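Local coordinates for uncharacterized protein PA2218 (PDB 2HDW) that is uncharacterized but has an alpha/beta hydrolase fold and is probably a hydrolase, at residues Tyr204-Thr207 with Arg208-Ser211; Thr285-Thr288 with Pro289-Phe292. One frame throughout, in Å; residues are numbered along the deposited sequence.

Contact 1 (Tyr204-Thr207 with Arg208-Ser211); sequences YDMT and RVMS
V209 N donates to D205 O at 3.1 Å and M210 N to M206 O, which starts helix 206-212 right after D205. D205 is the N-cap. Its CG lies anti to the backbone N (chi1 166°), which brings the carboxylate back over the start of the helix. There OD1 accepts from R208 N at 3.1 Å. This donor stands well above the carboxylate plane. The hydroxyl T207 OG1 gives the same D205 OD1 a second bond of 2.8 Å, on the syn side and close to the plane. T207 N adds a weak third bond. One carboxylate oxygen thus serves both the cap and the threonine hydroxyl. A water donates to D205 OD2 at 2.6 Å and accepts from R208 NE, at the edge of the guanidinium and in its plane. The two charged groups are joined through this water and not by a salt bridge. Their planes stand 86° apart.

The fold is that of the alpha/beta hydrolases, and this helix follows sheet strand 197-201. Y204 lies just ahead of the cap. Its OH is hydrogen-bonded to Y214, Y263 and H318. Its ring stacks with F322, and its CE2 meets V209 CG2 obliquely at 4.2 Å.

M206 runs alongside V209. Its chain bends at chi2 and chi3, and this curls CE back to V209 CG1 at 3.6 Å. The same methyl reaches M210 CE at 4.0 Å. One turn on, S211 OG bonds to T207 O at 2.8 Å. S211 N approaches that carbonyl from the opposite face of its plane, so two donors of one residue grip one oxygen.

Contact 2 (Thr285-Thr288 with Pro289-Phe292); sequences TMTT and PLSF
T288 meets P289 and F292, and its side chain can be followed outward from CB. T288 CB lies 3.4 Å from P289 CD, a closeness that the T288-P289 peptide largely imposes. The two side chains cross at about a right angle. From CB the threonine forks. OG1 is anti to the carbonyl carbon (chi1 -82°), which turns it back across the turn to T285. T288 OG1 and T285 OG1 share a 2.7 Å hydrogen bond, and either hydroxyl could be the donor. CG2 lies anti to the backbone N. This methyl reaches the ring of F292, with T288 CG2 4.0 Å from F292 CE2. Beyond these segments the T288 side chain also touches V145.

T285 to T288 form a type I beta turn, with T288 N bonded to T285 O. The turn leads straight into the short, weakly bonded helix 289-292. Both lie on the segment between helix 258-267 and strand 309-314 of the alpha/beta hydrolase fold. L290 N donates to T287 O at 3.2 Å, from above the carbonyl plane. P289 N has no hydrogen to give to the same T287 O.

The carbonyl of T288 faces the next turn. Its oxygen lies at the edge of the F292 ring, in the ring plane, with T288 O 3.7 Å from F292 CD2. A water donates to T288 O at 2.7 Å and accepts from S291 OG, so it bridges two groups that lie 3.5 Å apart, T288 O and S291 OG. L290 CD1 also packs on T287 CB at 4.0 Å. L290 touches L230 and R234 of helix 220-240, while the ring of F292 meets that of F105 at a steep angle.

How the contacts relate
Both contacts are partly buried, each at the start of a short helix, and the two helices pack on each other. M210 of helix 206-212 lies on P289 and F292 of helix 289-292, and M206 and T207 also touch F292. The centres of the contacts are about 12 Å apart. Contact 1 sits nearer the centre of the chain, about 13 Å from it against about 17 Å for contact 2. The chemistry of contact 1 is that of a carboxylate cap, which holds helix N-H groups. Contact 2 has no charged group; there a backbone bond, a hydroxyl pair and a bridging water supply the polar contacts, beside a proline. Contact 2 also reaches helix 220-240, whereas contact 1 reaches helix 320-329.

Contact 1 (Tyr204-Thr207 with Arg208-Ser211)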
loop_
_atom_site.group_PDB
_atom_site.type_symbol
_atom_site.label_atom_id
_atom_site.label_comp_id
_atom_site.label_asym_id
_atom_site.label_seq_id
_atom_site.Cartn_x
_atom_site.Cartn_y
_atom_site.Cartn_z
ATOM N N TYR A 204 1.456 8.703 0.340
ATOM C CA TYR A 204 2.106 9.327 -0.807
ATOM C C TYR A 204 1.013 9.224 -1.869
ATOM O O TYR A 204 0.162 8.336 -1.799
ATOM C CB TYR A 204 3.260 8.475 -1.344
ATOM C CG TYR A 204 4.673 8.819 -0.929
ATOM C CD1 TYR A 204 5.080 8.722 0.402
ATOM C CD2 TYR A 204 5.646 9.098 -1.895
ATOM C CE1 TYR A 204 6.418 8.877 0.759
ATOM C CE2 TYR A 204 6.987 9.254 -1.547
ATOM C CZ TYR A 204 7.367 9.134 -0.219
ATOM O OH TYR A 204 8.701 9.215 0.126
ATOM N N ASP A 205 1.023 10.130 -2.834
ATOM C CA ASP A 205 0.112 10.033 -3.968
ATOM C C ASP A 205 1.190 9.686 -4.995
ATOM O O ASP A 205 1.928 10.572 -5.430
ATOM C CB ASP A 205 -0.526 11.386 -4.311
ATOM C CG ASP A 205 -1.202 11.383 -5.676
ATOM O OD1 ASP A 205 -0.804 10.566 -6.530
ATOM O OD2 ASP A 205 -2.113 12.206 -5.913
ATOM N N MET A 206 1.321 8.409 -5.353
ATOM C CA MET A 206 2.371 8.023 -6.289
ATOM C C MET A 206 2.353 8.695 -7.669
ATOM O O MET A 206 3.413 8.840 -8.287
ATOM C CB MET A 206 2.426 6.494 -6.445
ATOM C CG MET A 206 2.845 5.717 -5.173
ATOM S SD MET A 206 4.372 6.304 -4.321
ATOM C CE MET A 206 5.550 6.108 -5.667
ATOM N N THR A 207 1.183 9.111 -8.165
ATOM C CA THR A 207 1.153 9.761 -9.474
ATOM C C THR A 207 1.740 11.162 -9.336
ATOM O O THR A 207 2.442 11.649 -10.227
ATOM C CB THR A 207 -0.287 9.850 -10.079
ATOM O OG1 THR A 207 -1.120 10.692 -9.266
ATOM C CG2 THR A 207 -0.899 8.463 -10.185
ATOM N N ARG A 208 1.470 11.802 -8.203
ATOM C CA ARG A 208 2.001 13.138 -7.965
ATOM C C ARG A 208 3.520 13.100 -7.789
ATOM O O ARG A 208 4.237 13.897 -8.388
ATOM C CB ARG A 208 1.366 13.759 -6.718
ATOM C CG ARG A 208 1.947 15.116 -6.338
ATOM C CD ARG A 208 1.370 15.621 -5.020
ATOM N NE ARG A 208 0.007 16.126 -5.171
ATOM C CZ ARG A 208 -0.295 17.343 -5.619
ATOM N NH1 ARG A 208 0.672 18.190 -5.954
ATOM N NH2 ARG A 208 -1.564 17.704 -5.746
ATOM N N VAL A 209 4.021 12.165 -6.985
ATOM C CA VAL A 209 5.460 12.110 -6.754
ATOM C C VAL A 209 6.254 11.754 -8.010
ATOM O O VAL A 209 7.347 12.277 -8.221
ATOM C CB VAL A 209 5.824 11.128 -5.607
ATOM C CG1 VAL A 209 5.670 9.683 -6.054
ATOM C CG2 VAL A 209 7.244 11.394 -5.147
ATOM N N MET A 210 5.713 10.878 -8.851
ATOM C CA MET A 210 6.422 10.514 -10.071
ATOM C C MET A 210 6.317 11.591 -11.148
ATOM O O MET A 210 7.201 11.719 -12.005
ATOM C CB MET A 210 5.914 9.175 -10.612
ATOM C CG MET A 210 6.541 7.991 -9.887
ATOM S SD MET A 210 6.436 6.434 -10.751
ATOM C CE MET A 210 5.388 5.549 -9.672
ATOM N N SER A 211 5.246 12.375 -11.092
ATOM C CA SER A 211 5.037 13.438 -12.067
ATOM C C SER A 211 5.726 14.749 -11.682
ATOM O O SER A 211 6.315 15.416 -12.541
ATOM C CB SER A 211 3.540 13.689 -12.257
ATOM O OG SER A 211 2.903 12.542 -12.793
HETATM O O HOH W 1 -2.370 14.481 -4.581
#

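Contact 2 (Thr285-Thr288 with Pro289-Phe292)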
loop_
_atom_site.group_PDB
_atom_site.type_symbol
_atom_site.label_atom_id
_atom_site.label_comp_id
_atom_site.label_asym_id
_atom_site.label_seq_id
_atom_site.Cartn_x
_atom_site.Cartn_y
_atom_site.Cartn_z
ATOM N N THR A 285 10.477 -1.819 -13.149
ATOM C CA THR A 285 11.019 -1.773 -14.501
ATOM C C THR A 285 11.295 -0.301 -14.752
ATOM O O THR A 285 10.648 0.563 -14.149
ATOM C CB THR A 285 9.985 -2.236 -15.525
ATOM O OG1 THR A 285 8.810 -1.422 -15.399
ATOM C CG2 THR A 285 9.624 -3.697 -15.299
ATOM N N MET A 286 12.246 -0.010 -15.634
ATOM C CA MET A 286 12.582 1.372 -15.946
ATOM C C MET A 286 11.395 2.141 -16.527
ATOM O O MET A 286 11.263 3.338 -16.298
ATOM C CB MET A 286 13.773 1.430 -16.918
ATOM C CG MET A 286 15.133 1.122 -16.267
ATOM S SD MET A 286 16.546 1.337 -17.390
ATOM C CE MET A 286 16.724 3.095 -17.326
ATOM N N THR A 287 10.510 1.470 -17.256
ATOM C CA THR A 287 9.375 2.183 -17.842
ATOM C C THR A 287 8.089 2.249 -17.001
ATOM O O THR A 287 7.064 2.758 -17.464
ATOM C CB THR A 287 9.056 1.635 -19.260
ATOM O OG1 THR A 287 8.869 0.214 -19.213
ATOM C CG2 THR A 287 10.209 1.955 -20.207
ATOM N N THR A 288 8.144 1.769 -15.761
ATOM C CA THR A 288 6.967 1.796 -14.886
ATOM C C THR A 288 6.327 3.183 -14.724
ATOM O O THR A 288 5.103 3.310 -14.732
ATOM C CB THR A 288 7.303 1.226 -13.477
ATOM O OG1 THR A 288 7.250 -0.207 -13.518
ATOM C CG2 THR A 288 6.318 1.738 -12.425
ATOM N N PRO A 289 7.143 4.240 -14.575
ATOM C CA PRO A 289 6.610 5.599 -14.410
ATOM C C PRO A 289 5.651 6.123 -15.493
ATOM O O PRO A 289 4.851 7.012 -15.232
ATOM C CB PRO A 289 7.872 6.455 -14.321
ATOM C CG PRO A 289 8.875 5.512 -13.706
ATOM C CD PRO A 289 8.614 4.241 -14.465
ATOM N N LEU A 290 5.726 5.584 -16.704
ATOM C CA LEU A 290 4.861 6.063 -17.782
ATOM C C LEU A 290 3.373 6.166 -17.444
ATOM O O LEU A 290 2.722 7.146 -17.811
ATOM C CB LEU A 290 5.046 5.202 -19.029
ATOM C CG LEU A 290 6.386 5.389 -19.742
ATOM C CD1 LEU A 290 6.554 4.315 -20.789
ATOM C CD2 LEU A 290 6.455 6.788 -20.370
ATOM N N SER A 291 2.825 5.174 -16.751
ATOM C CA SER A 291 1.403 5.228 -16.409
ATOM C C SER A 291 1.133 6.250 -15.311
ATOM O O SER A 291 0.223 7.070 -15.433
ATOM C CB SER A 291 0.890 3.846 -15.975
ATOM O OG SER A 291 1.602 3.361 -14.853
ATOM N N PHE A 292 1.934 6.200 -14.245
ATOM C CA PHE A 292 1.791 7.118 -13.116
ATOM C C PHE A 292 1.951 8.584 -13.503
ATOM O O PHE A 292 1.261 9.454 -12.970
ATOM C CB PHE A 292 2.812 6.767 -12.026
ATOM C CG PHE A 292 2.507 5.483 -11.310
ATOM C CD1 PHE A 292 1.661 5.474 -10.202
ATOM C CD2 PHE A 292 3.051 4.278 -11.754
ATOM C CE1 PHE A 292 1.356 4.281 -9.544
ATOM C CE2 PHE A 292 2.754 3.080 -11.107
ATOM C CZ PHE A 292 1.904 3.083 -9.997
HETATM O O HOH W 2 3.552 1.396 -15.742
#